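Local atomic coordinates of oxalate--CoA ligase (Arabidopsis thaliana, PDB entry 5IE2), a protein that belongs to the ANL superfamily of AMP-binding enzymes, with a larger N-terminal and a smaller C-terminal domain, and holds ATP in this structure. Residues Y98-S102 / L166-T170; K178-L182 / T371-N377; I267-H271 / R299-F304. All blocks are in the same frame, centred on the assembly; numbering follows the deposited sequence.

From the N terminus, helix 92-101 brings residues 98-102 to the strand segment 166-170, and contact 1 closes a loop of 63 residues. Strand 164-169 then leads through the loop 170-178, part of which lies at the ATP, into strand 179-183, its antiparallel partner; Val180 N lies 2.6 Å from Leu168 O, so contacts 1 and 2 touch directly. Contact 2 spans 188 residues, joining 178-182 to the loop 371-377 ahead of helix 378-384. Within that span contact 3 opens and closes, tying helix 261-273 to helix 294-304 across 27 residues. It lies on the opposite side of the chain's centre, its nearest atoms about 22 Å from contact 1 and about 25 Å from contact 2.

Contact 1 (Y98-S102 / L166-T170); sequences YLSDS and LFLHT. With ATP (adenosine-5'-triphosphate), chain C.
His169 meets Tyr98 over a ring face and Asp101 at the ring edge. The pair of rings is T-shaped: the edge of Tyr98 is turned to the face of His169, with the two centroids 5.1 Å apart and the planes at 63°. The closest approach is Tyr98 CD1 to His169 ND1, 3.7 Å. With CG anti to its carbonyl carbon (chi1 -85°), the imidazole is carried across to helix 92-101, where Asp101 OD2 lies in the plane of the ring and 2.9 Å from His169 NE2; the carboxylate and ring planes differ by 44°. Two residues earlier on the same strand, Phe167 points toward Asp101 and Ser102. Ser102 CB packs 3.7 Å from Phe167 CE2, while Asp101 OD2 sits near the plane of the phenyl ring, at its edge.

Further neighbours surround these groups. Tyr98 stacks on Tyr90, Ser102 OG is hydrogen-bonded to Ser104 OG, and Lys375 both bonds to Asp101 O and makes a cation-pi contact with Phe167. Thr170, the next residue along the strand direction, donates from OG1 to ATP O2G over 2.9 Å, and the same hydroxyl is bonded to Lys178 N.

The contact thus combines a T-shaped ring pair with a close polar approach at the imidazole edge. A face partner and an edge partner together probably limit the tilt and rotation of the His169 ring, which lies between an aromatic edge and a carboxylate oxygen just one residue before the threonine that bonds to the ATP gamma-phosphate.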
loop_
_atom_site.group_PDB
_atom_site.type_symbol
_atom_site.label_atom_id
_atom_site.label_comp_id
_atom_site.label_asym_id
_atom_site.label_seq_id
_atom_site.Cartn_x
_atom_site.Cartn_y
_atom_site.Cartn_z
ATOM N N TYR A 98 -18.458 3.001 -7.511
ATOM C CA TYR A 98 -17.802 3.114 -6.217
ATOM C C TYR A 98 -18.449 4.191 -5.345
ATOM O O TYR A 98 -18.469 4.071 -4.124
ATOM C CB TYR A 98 -16.291 3.403 -6.413
ATOM C CG TYR A 98 -15.572 2.149 -6.897
ATOM C CD1 TYR A 98 -15.545 1.014 -6.099
ATOM C CD2 TYR A 98 -14.959 2.094 -8.157
ATOM C CE1 TYR A 98 -14.943 -0.156 -6.528
ATOM C CE2 TYR A 98 -14.342 0.919 -8.603
ATOM C CZ TYR A 98 -14.330 -0.204 -7.768
ATOM O OH TYR A 98 -13.736 -1.400 -8.156
ATOM N N LEU A 99 -18.930 5.257 -5.960
ATOM C CA LEU A 99 -19.649 6.284 -5.217
ATOM C C LEU A 99 -20.929 5.707 -4.627
ATOM O O LEU A 99 -21.226 5.968 -3.465
ATOM C CB LEU A 99 -19.967 7.492 -6.093
ATOM C CG LEU A 99 -18.795 8.401 -6.464
ATOM C CD1 LEU A 99 -19.271 9.368 -7.535
ATOM C CD2 LEU A 99 -18.310 9.227 -5.226
ATOM N N SER A 100 -21.680 4.931 -5.415
ATOM C CA SER A 100 -22.909 4.322 -4.918
ATOM C C SER A 100 -22.623 3.288 -3.819
ATOM O O SER A 100 -23.243 3.303 -2.750
ATOM C CB SER A 100 -23.672 3.659 -6.072
ATOM O OG SER A 100 -24.791 2.971 -5.575
ATOM N N ASP A 101 -21.675 2.403 -4.083
ATOM C CA ASP A 101 -21.355 1.321 -3.160
ATOM C C ASP A 101 -20.823 1.771 -1.796
ATOM O O ASP A 101 -21.065 1.102 -0.792
ATOM C CB ASP A 101 -20.321 0.403 -3.809
ATOM C CG ASP A 101 -20.086 -0.857 -3.015
ATOM O OD1 ASP A 101 -20.987 -1.719 -2.973
ATOM O OD2 ASP A 101 -18.998 -0.981 -2.417
ATOM N N SER A 102 -20.097 2.890 -1.762
ATOM C CA SER A 102 -19.538 3.444 -0.538
ATOM C C SER A 102 -20.575 4.301 0.230
ATOM O O SER A 102 -20.300 4.748 1.348
ATOM C CB SER A 102 -18.317 4.311 -0.891
ATOM O OG SER A 102 -18.740 5.414 -1.702
ATOM N N LEU A 166 -12.096 5.272 7.279
ATOM C CA LEU A 166 -11.496 5.019 5.944
ATOM C C LEU A 166 -12.285 3.882 5.330
ATOM O O LEU A 166 -12.640 2.935 6.035
ATOM C CB LEU A 166 -10.016 4.683 6.081
ATOM C CG LEU A 166 -9.308 4.174 4.829
ATOM C CD1 LEU A 166 -9.423 5.264 3.769
ATOM C CD2 LEU A 166 -7.843 3.854 5.133
ATOM N N PHE A 167 -12.656 4.016 4.067
ATOM C CA PHE A 167 -13.368 2.948 3.389
ATOM C C PHE A 167 -12.632 2.752 2.073
ATOM O O PHE A 167 -12.455 3.732 1.357
ATOM C CB PHE A 167 -14.832 3.309 3.122
ATOM C CG PHE A 167 -15.591 2.217 2.398
ATOM C CD1 PHE A 167 -16.068 1.123 3.090
ATOM C CD2 PHE A 167 -15.814 2.290 1.029
ATOM C CE1 PHE A 167 -16.766 0.096 2.420
ATOM C CE2 PHE A 167 -16.533 1.264 0.341
ATOM C CZ PHE A 167 -17.010 0.205 1.033
ATOM N N LEU A 168 -12.214 1.509 1.804
ATOM C CA LEU A 168 -11.402 1.109 0.630
ATOM C C LEU A 168 -11.965 -0.178 0.063
ATOM O O LEU A 168 -12.721 -0.880 0.738
ATOM C CB LEU A 168 -9.925 0.863 1.012
ATOM C CG LEU A 168 -9.204 2.099 1.481
ATOM C CD1 LEU A 168 -7.857 1.744 2.044
ATOM C CD2 LEU A 168 -9.082 3.028 0.290
ATOM N N HIS A 169 -11.599 -0.480 -1.178
ATOM C CA HIS A 169 -11.850 -1.795 -1.748
ATOM C C HIS A 169 -10.516 -2.491 -1.913
ATOM O O HIS A 169 -9.477 -1.845 -2.015
ATOM C CB HIS A 169 -12.565 -1.706 -3.092
ATOM C CG HIS A 169 -14.045 -1.591 -2.964
ATOM N ND1 HIS A 169 -14.689 -0.386 -2.752
ATOM C CD2 HIS A 169 -15.016 -2.543 -2.959
ATOM C CE1 HIS A 169 -15.996 -0.601 -2.657
ATOM N NE2 HIS A 169 -16.220 -1.899 -2.786
ATOM N N THR A 170 -10.532 -3.813 -1.885
ATOM C CA THR A 170 -9.308 -4.573 -2.148
ATOM C C THR A 170 -8.894 -4.502 -3.637
ATOM O O THR A 170 -9.715 -4.148 -4.480
ATOM C CB THR A 170 -9.473 -6.003 -1.727
ATOM O OG1 THR A 170 -10.664 -6.537 -2.325
ATOM C CG2 THR A 170 -9.571 -6.063 -0.186
HETATM P PG ATP C . -7.956 -8.860 -3.503
HETATM O O1G ATP C . -7.703 -10.274 -4.027
HETATM O O2G ATP C . -9.087 -8.174 -4.184
HETATM O O3G ATP C . -8.112 -8.852 -1.984
HETATM P PB ATP C . -5.239 -8.009 -3.027
HETATM O O1B ATP C . -4.071 -7.749 -3.953
HETATM O O2B ATP C . -5.277 -9.218 -2.163
HETATM O O3B ATP C . -6.657 -7.935 -3.850
HETATM P PA ATP C . -4.277 -5.927 -1.166
HETATM O O1A ATP C . -4.911 -5.803 0.213
HETATM O O2A ATP C . -3.871 -4.709 -1.900
HETATM O O3A ATP C . -5.362 -6.663 -2.107
HETATM O "O5'" ATP C . -3.082 -6.990 -1.082
HETATM C "C5'" ATP C . -2.773 -7.777 0.095
HETATM C "C4'" ATP C . -2.114 -9.071 -0.415
HETATM O "O4'" ATP C . -0.824 -8.752 -0.969
HETATM C "C3'" ATP C . -1.754 -10.008 0.696
HETATM O "O3'" ATP C . -2.898 -10.774 1.069
HETATM C "C2'" ATP C . -0.666 -10.863 0.080
HETATM O "O2'" ATP C . -1.262 -11.793 -0.838
HETATM C "C1'" ATP C . 0.047 -9.850 -0.768
HETATM N N9 ATP C . 1.276 -9.328 -0.122
HETATM C C8 ATP C . 1.424 -8.223 0.620
HETATM N N7 ATP C . 2.736 -8.104 0.994
HETATM C C5 ATP C . 3.407 -9.163 0.436
HETATM C C6 ATP C . 4.813 -9.628 0.416
HETATM N N6 ATP C . 5.791 -8.888 1.037
HETATM N N1 ATP C . 5.070 -10.758 -0.284
HETATM C C2 ATP C . 4.105 -11.449 -0.932
HETATM N N3 ATP C . 2.796 -11.089 -0.952
HETATM C C4 ATP C . 2.435 -9.954 -0.286
#

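Contact 2 (K178-L182 / T371-N377); sequences KGVPL and TKGYKNN
Two hydrogen bonds join Gly179 and Pro181 to the loop 371-377. Lys375 N donates to Gly179 O over 3.1 Å in a nearly straight bond (167° at the hydrogen). Thr371 OG1 donates to Pro181 O over 2.8 Å and itself accepts from Gly373 N, which closes an ST turn, so one hydroxyl bonds both the strand and its own turn. It reaches the strand because OG1 stands anti to the backbone N of Thr371 (chi1 -175°).

Backbone oxygens also meet carbon. Gly179 O receives a CA-H...O contact from Tyr374 CA at 3.4 Å and lies in the plane of the Tyr374 ring, at its edge. Gly373 adopts backbone angles that call for glycine, and its carbonyl O comes to 3.2 Å from Pro181 CD.

The aromatic contact belongs to Lys178. Its CD sits 3.6 Å from the centroid of the Tyr374 ring, over one face, as a CH-pi interaction, whereas NZ is too distant for more than a weak cation-pi attraction.

Apolar contacts complete the interface. The Val180 side chain lies alongside Tyr374, its CG2 4.0 Å from Tyr374 CE1, and the Leu182 side chain meets Thr371 at about a right angle, CD2 3.7 Å from Thr371 CB.

Outside the two segments, Tyr374 OH bonds to Glu316, Lys375 NZ bonds to Asp101 O and forms a salt bridge with Asp103, and Asn377 caps helix 378-384 through Ala380 N. Strand 179-183 is the second arm of the antiparallel pair that flanks the Ser/Thr/Gly-rich signature loop of the ANL superfamily, in which Gly172 and Thr173 bond to ATP.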
loop_
_atom_site.group_PDB
_atom_site.type_symbol
_atom_site.label_atom_id
_atom_site.label_comp_id
_atom_site.label_asym_id
_atom_site.label_seq_id
_atom_site.Cartn_x
_atom_site.Cartn_y
_atom_site.Cartn_z
ATOM N N LYS A 178 -13.427 -6.322 -2.659
ATOM C CA LYS A 178 -14.355 -6.319 -1.511
ATOM C C LYS A 178 -14.269 -4.962 -0.811
ATOM O O LYS A 178 -13.175 -4.430 -0.740
ATOM C CB LYS A 178 -14.003 -7.445 -0.525
ATOM C CG LYS A 178 -14.449 -8.867 -0.904
ATOM C CD LYS A 178 -13.872 -9.857 0.100
ATOM C CE LYS A 178 -14.634 -11.155 0.132
ATOM N NZ LYS A 178 -15.163 -11.627 -1.183
ATOM N N GLY A 179 -15.387 -4.455 -0.274
ATOM C CA GLY A 179 -15.406 -3.203 0.506
ATOM C C GLY A 179 -14.961 -3.338 1.957
ATOM O O GLY A 179 -15.514 -4.154 2.716
ATOM N N VAL A 180 -13.988 -2.518 2.353
ATOM C CA VAL A 180 -13.358 -2.624 3.656
ATOM C C VAL A 180 -13.491 -1.347 4.480
ATOM O O VAL A 180 -12.831 -0.382 4.187
ATOM C CB VAL A 180 -11.848 -2.968 3.508
ATOM C CG1 VAL A 180 -11.223 -3.170 4.873
ATOM C CG2 VAL A 180 -11.698 -4.237 2.689
ATOM N N PRO A 181 -14.328 -1.366 5.519
ATOM C CA PRO A 181 -14.453 -0.226 6.435
ATOM C C PRO A 181 -13.408 -0.336 7.542
ATOM O O PRO A 181 -13.240 -1.411 8.132
ATOM C CB PRO A 181 -15.875 -0.337 6.980
ATOM C CG PRO A 181 -16.174 -1.771 6.926
ATOM C CD PRO A 181 -15.330 -2.404 5.794
ATOM N N LEU A 182 -12.695 0.768 7.763
ATOM C CA LEU A 182 -11.654 0.860 8.785
ATOM C C LEU A 182 -11.949 2.035 9.702
ATOM O O LEU A 182 -12.420 3.074 9.244
ATOM C CB LEU A 182 -10.278 1.068 8.117
ATOM C CG LEU A 182 -10.018 -0.129 7.149
ATOM C CD1 LEU A 182 -8.744 0.216 6.294
ATOM C CD2 LEU A 182 -9.807 -1.481 7.913
ATOM N N THR A 371 -9.854 -4.982 10.259
ATOM C CA THR A 371 -11.244 -4.593 10.031
ATOM C C THR A 371 -12.208 -5.452 10.862
ATOM O O THR A 371 -11.945 -6.630 11.123
ATOM C CB THR A 371 -11.632 -4.675 8.537
ATOM O OG1 THR A 371 -12.958 -4.181 8.359
ATOM C CG2 THR A 371 -11.559 -6.105 7.969
ATOM N N LYS A 372 -13.326 -4.847 11.272
ATOM C CA LYS A 372 -14.359 -5.619 11.966
ATOM C C LYS A 372 -15.120 -6.519 10.997
ATOM O O LYS A 372 -15.779 -7.488 11.395
ATOM C CB LYS A 372 -15.356 -4.667 12.644
ATOM C CG LYS A 372 -14.721 -3.910 13.784
ATOM C CD LYS A 372 -14.244 -4.967 14.836
ATOM C CE LYS A 372 -13.755 -4.282 16.059
ATOM N NZ LYS A 372 -13.396 -5.255 17.094
ATOM N N GLY A 373 -15.071 -6.175 9.710
ATOM C CA GLY A 373 -15.787 -6.977 8.743
ATOM C C GLY A 373 -16.065 -6.248 7.427
ATOM O O GLY A 373 -16.141 -5.025 7.372
ATOM N N TYR A 374 -16.205 -7.021 6.365
ATOM C CA TYR A 374 -16.548 -6.455 5.063
ATOM C C TYR A 374 -17.908 -5.822 5.101
ATOM O O TYR A 374 -18.760 -6.269 5.847
ATOM C CB TYR A 374 -16.526 -7.534 3.979
ATOM C CG TYR A 374 -15.174 -8.181 3.782
ATOM C CD1 TYR A 374 -14.115 -7.473 3.190
ATOM C CD2 TYR A 374 -14.973 -9.514 4.138
ATOM C CE1 TYR A 374 -12.852 -8.089 3.007
ATOM C CE2 TYR A 374 -13.732 -10.140 3.946
ATOM C CZ TYR A 374 -12.693 -9.420 3.386
ATOM O OH TYR A 374 -11.489 -10.041 3.226
ATOM N N LYS A 375 -18.112 -4.793 4.280
ATOM C CA LYS A 375 -19.398 -4.119 4.190
ATOM C C LYS A 375 -20.379 -4.950 3.365
ATOM O O LYS A 375 -20.062 -5.340 2.245
ATOM C CB LYS A 375 -19.222 -2.740 3.569
ATOM C CG LYS A 375 -20.529 -2.001 3.357
ATOM C CD LYS A 375 -20.306 -0.689 2.661
ATOM C CE LYS A 375 -21.589 0.121 2.729
ATOM N NZ LYS A 375 -21.423 1.395 2.014
ATOM N N ASN A 376 -21.547 -5.223 3.926
ATOM C CA ASN A 376 -22.600 -5.924 3.178
ATOM C C ASN A 376 -22.078 -7.189 2.510
ATOM O O ASN A 376 -22.109 -7.312 1.270
ATOM C CB ASN A 376 -23.204 -5.013 2.101
ATOM C CG ASN A 376 -23.997 -3.871 2.681
ATOM O OD1 ASN A 376 -24.460 -3.928 3.826
ATOM N ND2 ASN A 376 -24.162 -2.808 1.889
ATOM N N ASN A 377 -21.501 -8.079 3.307
ATOM C CA ASN A 377 -21.070 -9.360 2.765
ATOM C C ASN A 377 -21.029 -10.352 3.908
ATOM O O ASN A 377 -19.956 -10.810 4.333
ATOM C CB ASN A 377 -19.728 -9.262 2.032
ATOM C CG ASN A 377 -19.439 -10.507 1.215
ATOM O OD1 ASN A 377 -19.969 -11.594 1.511
ATOM N ND2 ASN A 377 -18.629 -10.366 0.173
#

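Contact 3 (I267-H271 / R299-F304); sequences ILDRH and RLEEAF
Leu268 enters the hollow formed by Arg299, Leu300, Ala303 and Phe304 as a knob into a hole. From CB the side chain turns with CG anti to the carbonyl carbon (chi1 -77°), which directs the branch point at Leu300, whose CD2 lies 3.8 Å from Leu268 CG. One methyl, CD1, then rests on Arg299 CB at 3.7 Å. The other, CD2, lies near Arg299 O, with Ala303 CB at 3.9 Å and the Phe304 ring at CE2, 4.1 Å away.

The helical segments carrying these residues cross at 43°, their axes 10.8 Å apart at closest approach. In the chain their helices connect successive parallel strands, 256-259, 284-287 and 308-314, as two consecutive beta-alpha-beta crossovers of the N-terminal domain.

One turn beyond Leu268, the imidazole of His271 has Ala303 CB over a face, 4.0 Å from the ring centroid. Phe304 turns its edge to the face of the same imidazole in a T-shaped pair, centroids 5.2 Å apart and planes at 68°. Ile267 CG2 meets the far end of Phe304 at CZ, 3.7 Å away. His271 ND1 is hydrogen-bonded to Tyr279 OH, and the Tyr279 ring also packs edge-to-face with Phe304.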
loop_
_atom_site.group_PDB
_atom_site.type_symbol
_atom_site.label_atom_id
_atom_site.label_comp_id
_atom_site.label_asym_id
_atom_site.label_seq_id
_atom_site.Cartn_x
_atom_site.Cartn_y
_atom_site.Cartn_z
ATOM N N ILE A 267 13.369 2.226 -10.029
ATOM C CA ILE A 267 14.414 3.035 -9.377
ATOM C C ILE A 267 15.786 2.429 -9.643
ATOM O O ILE A 267 16.770 3.144 -9.894
ATOM C CB ILE A 267 14.141 3.116 -7.876
ATOM C CG1 ILE A 267 12.879 3.979 -7.642
ATOM C CG2 ILE A 267 15.369 3.644 -7.081
ATOM C CD1 ILE A 267 12.332 3.874 -6.140
ATOM N N LEU A 268 15.860 1.095 -9.610
ATOM C CA LEU A 268 17.139 0.410 -9.939
ATOM C C LEU A 268 17.538 0.597 -11.399
ATOM O O LEU A 268 18.722 0.839 -11.696
ATOM C CB LEU A 268 17.070 -1.073 -9.647
ATOM C CG LEU A 268 17.205 -1.378 -8.145
ATOM C CD1 LEU A 268 16.885 -2.861 -7.927
ATOM C CD2 LEU A 268 18.606 -1.081 -7.667
ATOM N N ASP A 269 16.568 0.500 -12.295
ATOM C CA ASP A 269 16.834 0.743 -13.724
ATOM C C ASP A 269 17.411 2.165 -13.920
ATOM O O ASP A 269 18.365 2.393 -14.732
ATOM C CB ASP A 269 15.559 0.639 -14.578
ATOM C CG ASP A 269 15.031 -0.815 -14.765
ATOM O OD1 ASP A 269 15.780 -1.816 -14.581
ATOM O OD2 ASP A 269 13.824 -0.932 -15.123
ATOM N N ARG A 270 16.785 3.131 -13.251
ATOM C CA ARG A 270 17.235 4.519 -13.357
ATOM C C ARG A 270 18.669 4.651 -12.813
ATOM O O ARG A 270 19.523 5.415 -13.354
ATOM C CB ARG A 270 16.254 5.444 -12.630
ATOM C CG ARG A 270 16.737 6.877 -12.412
ATOM C CD ARG A 270 16.688 7.672 -13.703
ATOM N NE ARG A 270 17.124 9.048 -13.502
ATOM C CZ ARG A 270 17.172 9.959 -14.474
ATOM N NH1 ARG A 270 16.808 9.630 -15.701
ATOM N NH2 ARG A 270 17.614 11.184 -14.210
ATOM N N HIS A 271 18.962 3.908 -11.744
ATOM C CA HIS A 271 20.302 3.954 -11.193
ATOM C C HIS A 271 21.280 3.369 -12.204
ATOM O O HIS A 271 22.430 3.827 -12.270
ATOM C CB HIS A 271 20.385 3.208 -9.854
ATOM C CG HIS A 271 21.778 2.994 -9.351
ATOM N ND1 HIS A 271 22.551 4.014 -8.836
ATOM C CD2 HIS A 271 22.527 1.865 -9.247
ATOM C CE1 HIS A 271 23.712 3.521 -8.430
ATOM N NE2 HIS A 271 23.731 2.223 -8.683
ATOM N N ARG A 299 20.269 -6.151 -5.005
ATOM C CA ARG A 299 20.572 -5.019 -5.895
ATOM C C ARG A 299 20.325 -3.676 -5.225
ATOM O O ARG A 299 21.090 -2.736 -5.435
ATOM C CB ARG A 299 19.761 -5.097 -7.185
ATOM C CG ARG A 299 20.234 -6.221 -8.095
ATOM C CD ARG A 299 19.345 -6.394 -9.315
ATOM N NE ARG A 299 19.732 -7.639 -10.049
ATOM C CZ ARG A 299 18.993 -8.205 -10.995
ATOM N NH1 ARG A 299 17.878 -7.612 -11.385
ATOM N NH2 ARG A 299 19.360 -9.368 -11.537
ATOM N N LEU A 300 19.252 -3.577 -4.420
ATOM C CA LEU A 300 18.982 -2.331 -3.737
ATOM C C LEU A 300 20.032 -2.014 -2.672
ATOM O O LEU A 300 20.429 -0.841 -2.543
ATOM C CB LEU A 300 17.572 -2.377 -3.085
ATOM C CG LEU A 300 16.328 -2.257 -3.961
ATOM C CD1 LEU A 300 15.035 -2.688 -3.157
ATOM C CD2 LEU A 300 16.151 -0.796 -4.490
ATOM N N GLU A 301 20.429 -3.014 -1.867
ATOM C CA GLU A 301 21.424 -2.753 -0.817
ATOM C C GLU A 301 22.749 -2.366 -1.503
ATOM O O GLU A 301 23.453 -1.486 -1.014
ATOM C CB GLU A 301 21.630 -3.960 0.110
ATOM C CG GLU A 301 20.347 -4.239 0.895
ATOM C CD GLU A 301 20.523 -5.209 2.039
ATOM O OE1 GLU A 301 21.493 -6.021 2.002
ATOM O OE2 GLU A 301 19.647 -5.171 2.950
ATOM N N GLU A 302 23.066 -2.992 -2.644
ATOM C CA GLU A 302 24.332 -2.651 -3.317
ATOM C C GLU A 302 24.306 -1.262 -3.943
ATOM O O GLU A 302 25.304 -0.522 -3.921
ATOM C CB GLU A 302 24.645 -3.675 -4.405
ATOM C CG GLU A 302 25.983 -3.416 -5.094
ATOM C CD GLU A 302 27.145 -3.585 -4.121
ATOM O OE1 GLU A 302 27.260 -4.685 -3.530
ATOM O OE2 GLU A 302 27.916 -2.612 -3.918
ATOM N N ALA A 303 23.175 -0.908 -4.534
ATOM C CA ALA A 303 23.050 0.374 -5.226
ATOM C C ALA A 303 23.049 1.521 -4.236
ATOM O O ALA A 303 23.717 2.529 -4.477
ATOM C CB ALA A 303 21.788 0.419 -6.048
ATOM N N PHE A 304 22.275 1.409 -3.140
ATOM C CA PHE A 304 22.045 2.591 -2.288
ATOM C C PHE A 304 22.578 2.523 -0.868
ATOM O O PHE A 304 22.478 3.503 -0.123
ATOM C CB PHE A 304 20.535 2.883 -2.257
ATOM C CG PHE A 304 19.943 2.973 -3.633
ATOM C CD1 PHE A 304 20.522 3.820 -4.611
ATOM C CD2 PHE A 304 18.886 2.159 -4.003
ATOM C CE1 PHE A 304 19.993 3.896 -5.889
ATOM C CE2 PHE A 304 18.322 2.221 -5.264
ATOM C CZ PHE A 304 18.897 3.078 -6.255
#